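Long-range contact in VgrG protein (Vibrio cholerae, PDB 4E1F), which probably acts as a toxin that cross-links G-actin, its actin cross-linking domain binding ADP and manganese: residues 279-284 with 347-352. The protein carries 1 engineered substitution. Sequence-based numbering, arbitrary orientation.
Sequences PRTKPS and AILFEF. With ADP (adenosine-5'-diphosphate), chain B.
Two backbone groups of Leu-349 hold the 279-284 loop against the strand. Its O takes the N-H of Arg-280 at 2.8 Å, and its N donates to Thr-281 OG1 at 2.9 Å, nearly straight at 161°. With OG1 beside its own N (chi1 -55°), the hydroxyl accepts from Leu-349 N where a main-chain carbonyl might have, and also hydrogen-bonds Ile-333 O. A water bridges the same two residues, donating to Leu-349 O and accepting from Thr-281 N. Arg-280 bends at chi2 and chi3, laying CG and CD along Glu-351 CB. Its guanidinium stands almost perpendicular to the carboxylate, and the salt bridge from NE to Glu-351 OE1 is long, 3.9 Å; a second water, in the guanidinium plane, links these two atoms. The stronger partners lie beyond: His-331 O for Arg-280 NH1, Arg-353 for Glu-351 OE2. Here the short strand 277-279 ends alongside strand 344-352, which also pairs with strand 173-180; Pro-279 and Phe-350 form an antiparallel non-hydrogen-bonded pair, beside the nucleotide site: Leu-349 CD2 packs against the adenine, 3.4 Å from ADP C5. On the sheet face bearing Pro-279 and Phe-350, Pro-279 CA meets the phenyl CD1 of Phe-350 at 3.7 Å, with Tyr-230 of helix 221-245 touching both side chains. Farther along the loop, the methyl CG2 of Thr-281 touches Ile-348 CG2 at 3.9 Å.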
ATOM      1  N   PRO A 279       2.976   7.301  -3.080  1.00 15.45           N
ATOM      2  CA  PRO A 279       3.058   7.741  -1.673  1.00 15.44           C
ATOM      3  C   PRO A 279       1.813   7.217  -0.969  1.00 17.90           C
ATOM      4  O   PRO A 279       0.733   7.237  -1.562  1.00 15.54           O
ATOM      5  CB  PRO A 279       3.052   9.273  -1.765  1.00 16.91           C
ATOM      6  CG  PRO A 279       3.518   9.572  -3.166  1.00 20.90           C
ATOM      7  CD  PRO A 279       2.909   8.458  -3.993  1.00 16.13           C
ATOM      8  N   ARG A 280       1.994   6.647   0.238  1.00 14.62           N
ATOM      9  CA  ARG A 280       0.937   6.010   1.030  1.00 13.96           C
ATOM     10  C   ARG A 280       0.650   6.780   2.303  1.00 19.09           C
ATOM     11  O   ARG A 280      -0.196   6.364   3.087  1.00 19.24           O
ATOM     12  CB  ARG A 280       1.380   4.574   1.383  1.00 12.15           C
ATOM     13  CG  ARG A 280       1.360   3.602   0.167  1.00 20.23           C
ATOM     14  CD  ARG A 280      -0.028   3.201  -0.326  1.00 19.37           C
ATOM     15  NE  ARG A 280      -0.794   2.482   0.700  1.00 26.68           N
ATOM     16  CZ  ARG A 280      -1.780   3.025   1.409  1.00 40.46           C
ATOM     17  NH1 ARG A 280      -2.157   4.279   1.183  1.00 32.74           N
ATOM     18  NH2 ARG A 280      -2.415   2.314   2.326  1.00 24.69           N
ATOM     19  N   THR A 281       1.408   7.843   2.561  1.00 16.71           N
ATOM     20  CA  THR A 281       1.286   8.663   3.767  1.00 16.19           C
ATOM     21  C   THR A 281       0.790  10.058   3.372  1.00 20.53           C
ATOM     22  O   THR A 281       1.227  10.608   2.361  1.00 19.89           O
ATOM     23  CB  THR A 281       2.658   8.716   4.504  1.00 22.44           C
ATOM     24  OG1 THR A 281       3.120   7.382   4.766  1.00 17.39           O
ATOM     25  CG2 THR A 281       2.615   9.527   5.819  1.00 22.86           C
ATOM     26  N   LYS A 282      -0.133  10.610   4.173  1.00 17.93           N
ATOM     27  CA  LYS A 282      -0.701  11.950   4.040  1.00 17.26           C
ATOM     28  C   LYS A 282       0.414  12.981   3.927  1.00 20.69           C
ATOM     29  O   LYS A 282       1.197  13.105   4.864  1.00 19.75           O
ATOM     30  CB  LYS A 282      -1.567  12.268   5.273  1.00 20.74           C
ATOM     31  CG  LYS A 282      -2.319  13.609   5.219  1.00 25.98           C
ATOM     32  CD  LYS A 282      -3.089  13.860   6.523  1.00 32.09           C
ATOM     33  CE  LYS A 282      -4.325  12.996   6.657  1.00 33.06           C
ATOM     34  NZ  LYS A 282      -4.925  13.111   8.007  1.00 48.81           N
ATOM     35  N   PRO A 283       0.520  13.692   2.772  1.00 18.15           N
ATOM     36  CA  PRO A 283       1.601  14.690   2.597  1.00 18.15           C
ATOM     37  C   PRO A 283       1.765  15.763   3.695  1.00 22.96           C
ATOM     38  O   PRO A 283       2.888  16.049   4.103  1.00 22.80           O
ATOM     39  CB  PRO A 283       1.270  15.322   1.231  1.00 19.00           C
ATOM     40  CG  PRO A 283       0.559  14.233   0.486  1.00 21.96           C
ATOM     41  CD  PRO A 283      -0.304  13.572   1.544  1.00 18.61           C
ATOM     42  N   SER A 284       0.661  16.295   4.227  1.00 20.27           N
ATOM     43  CA  SER A 284       0.679  17.329   5.271  1.00 20.70           C
ATOM     44  C   SER A 284       1.378  16.893   6.601  1.00 26.62           C
ATOM     45  O   SER A 284       1.723  17.754   7.411  1.00 27.59           O
ATOM     46  CB  SER A 284      -0.739  17.823   5.549  1.00 22.37           C
ATOM     47  OG  SER A 284      -1.533  16.770   6.071  1.00 25.33           O
ATOM     48  N   ALA A 347       7.664   8.305   9.781  1.00 19.45           N
ATOM     49  CA  ALA A 347       7.989   7.411   8.686  1.00 19.12           C
ATOM     50  C   ALA A 347       6.974   7.730   7.600  1.00 19.89           C
ATOM     51  O   ALA A 347       5.790   7.968   7.899  1.00 18.74           O
ATOM     52  CB  ALA A 347       7.844   5.948   9.102  1.00 19.96           C
ATOM     53  N   ILE A 348       7.435   7.707   6.341  1.00 15.30           N
ATOM     54  CA  ILE A 348       6.610   7.935   5.160  1.00 14.22           C
ATOM     55  C   ILE A 348       6.741   6.713   4.291  1.00 17.69           C
ATOM     56  O   ILE A 348       7.832   6.164   4.156  1.00 17.40           O
ATOM     57  CB  ILE A 348       6.897   9.290   4.438  1.00 16.58           C
ATOM     58  CG1 ILE A 348       8.407   9.471   4.122  1.00 15.26           C
ATOM     59  CG2 ILE A 348       6.338  10.437   5.266  1.00 18.12           C
ATOM     60  CD1 ILE A 348       8.746  10.616   3.139  1.00 19.20           C
ATOM     61  N   LEU A 349       5.607   6.217   3.797  1.00 15.82           N
ATOM     62  CA  LEU A 349       5.537   4.968   3.053  1.00 15.35           C
ATOM     63  C   LEU A 349       5.226   5.104   1.575  1.00 19.54           C
ATOM     64  O   LEU A 349       4.543   6.042   1.158  1.00 19.03           O
ATOM     65  CB  LEU A 349       4.517   4.048   3.728  1.00 15.37           C
ATOM     66  CG  LEU A 349       4.988   3.200   4.919  1.00 19.11           C
ATOM     67  CD1 LEU A 349       5.353   4.064   6.132  1.00 19.04           C
ATOM     68  CD2 LEU A 349       3.881   2.278   5.353  1.00 19.10           C
ATOM     69  N   PHE A 350       5.750   4.162   0.782  1.00 15.67           N
ATOM     70  CA  PHE A 350       5.593   4.151  -0.661  1.00 14.33           C
ATOM     71  C   PHE A 350       5.270   2.751  -1.169  1.00 18.15           C
ATOM     72  O   PHE A 350       5.966   1.786  -0.844  1.00 16.12           O
ATOM     73  CB  PHE A 350       6.876   4.667  -1.319  1.00 15.37           C
ATOM     74  CG  PHE A 350       7.235   6.049  -0.830  1.00 15.52           C
ATOM     75  CD1 PHE A 350       6.655   7.175  -1.403  1.00 16.37           C
ATOM     76  CD2 PHE A 350       8.067   6.218   0.273  1.00 15.04           C
ATOM     77  CE1 PHE A 350       6.925   8.448  -0.901  1.00 17.45           C
ATOM     78  CE2 PHE A 350       8.341   7.491   0.773  1.00 17.36           C
ATOM     79  CZ  PHE A 350       7.785   8.596   0.174  1.00 16.69           C
ATOM     80  N   GLU A 351       4.239   2.648  -2.013  1.00 15.30           N
ATOM     81  CA  GLU A 351       3.882   1.377  -2.600  1.00 14.62           C
ATOM     82  C   GLU A 351       4.498   1.236  -3.970  1.00 17.97           C
ATOM     83  O   GLU A 351       4.315   2.096  -4.825  1.00 16.77           O
ATOM     84  CB  GLU A 351       2.352   1.245  -2.671  1.00 15.84           C
ATOM     85  CG  GLU A 351       1.849  -0.091  -3.199  1.00 19.02           C
ATOM     86  CD  GLU A 351       0.337  -0.143  -3.342  1.00 42.95           C
ATOM     87  OE1 GLU A 351      -0.371   0.084  -2.338  1.00 36.04           O
ATOM     88  OE2 GLU A 351      -0.144  -0.446  -4.456  1.00 48.98           O
ATOM     89  N   PHE A 352       5.217   0.133  -4.191  1.00 15.54           N
ATOM     90  CA  PHE A 352       5.766  -0.185  -5.512  1.00 15.24           C
ATOM     91  C   PHE A 352       4.651  -0.944  -6.242  1.00 19.62           C
ATOM     92  O   PHE A 352       4.368  -2.106  -5.909  1.00 19.66           O
ATOM     93  CB  PHE A 352       7.074  -1.001  -5.399  1.00 16.67           C
ATOM     94  CG  PHE A 352       8.242  -0.161  -4.938  1.00 18.26           C
ATOM     95  CD1 PHE A 352       8.430   0.124  -3.587  1.00 20.91           C
ATOM     96  CD2 PHE A 352       9.144   0.367  -5.856  1.00 19.99           C
ATOM     97  CE1 PHE A 352       9.484   0.945  -3.165  1.00 21.67           C
ATOM     98  CE2 PHE A 352      10.241   1.138  -5.423  1.00 22.32           C
ATOM     99  CZ  PHE A 352      10.392   1.432  -4.084  1.00 19.96           C
TER
HETATM  100  PB  ADP B 401      -6.034  -1.956   1.662  1.00 75.11           P
HETATM  101  O1B ADP B 401      -6.507  -2.676   2.918  1.00 75.80           O
HETATM  102  O2B ADP B 401      -6.724  -0.589   1.636  1.00 75.78           O
HETATM  103  O3B ADP B 401      -6.576  -2.783   0.443  1.00 75.95           O
HETATM  104  PA  ADP B 401      -3.296  -2.590   2.467  1.00 60.91           P
HETATM  105  O1A ADP B 401      -3.702  -2.452   3.898  1.00 61.94           O
HETATM  106  O2A ADP B 401      -3.398  -4.067   2.077  1.00 60.90           O
HETATM  107  O3A ADP B 401      -4.430  -1.801   1.642  1.00 69.65           O
HETATM  108  O5' ADP B 401      -1.732  -2.122   2.320  1.00 48.47           O
HETATM  109  C5' ADP B 401      -0.740  -2.469   3.348  1.00 35.57           C
HETATM  110  C4' ADP B 401       0.732  -2.707   3.026  1.00 28.14           C
HETATM  111  O4' ADP B 401       1.564  -1.727   3.717  1.00 24.94           O
HETATM  112  C3' ADP B 401       1.327  -4.069   3.432  1.00 25.28           C
HETATM  113  O3' ADP B 401       2.341  -4.558   2.557  1.00 22.31           O
HETATM  114  C2' ADP B 401       1.979  -3.763   4.777  1.00 22.30           C
HETATM  115  O2' ADP B 401       2.994  -4.650   5.248  1.00 22.10           O
HETATM  116  C1' ADP B 401       2.567  -2.407   4.463  1.00 23.10           C
HETATM  117  N9  ADP B 401       3.000  -1.611   5.629  1.00 20.17           N
HETATM  118  C8  ADP B 401       2.227  -1.260   6.696  1.00 18.43           C
HETATM  119  N7  ADP B 401       2.897  -0.642   7.646  1.00 19.23           N
HETATM  120  C5  ADP B 401       4.186  -0.567   7.149  1.00 16.76           C
HETATM  121  C6  ADP B 401       5.380  -0.003   7.663  1.00 18.05           C
HETATM  122  N6  ADP B 401       5.438   0.674   8.824  1.00 19.10           N
HETATM  123  N1  ADP B 401       6.508  -0.116   6.922  1.00 14.79           N
HETATM  124  C2  ADP B 401       6.431  -0.738   5.739  1.00 14.08           C
HETATM  125  N3  ADP B 401       5.362  -1.273   5.144  1.00 15.55           N
HETATM  126  C4  ADP B 401       4.270  -1.164   5.902  1.00 16.83           C
HETATM  127  O   HOH W   1       0.660  -0.038   0.692  1.00 23.78           O
HETATM  128  O   HOH W   2       4.301   8.735   1.426  1.00 16.10           O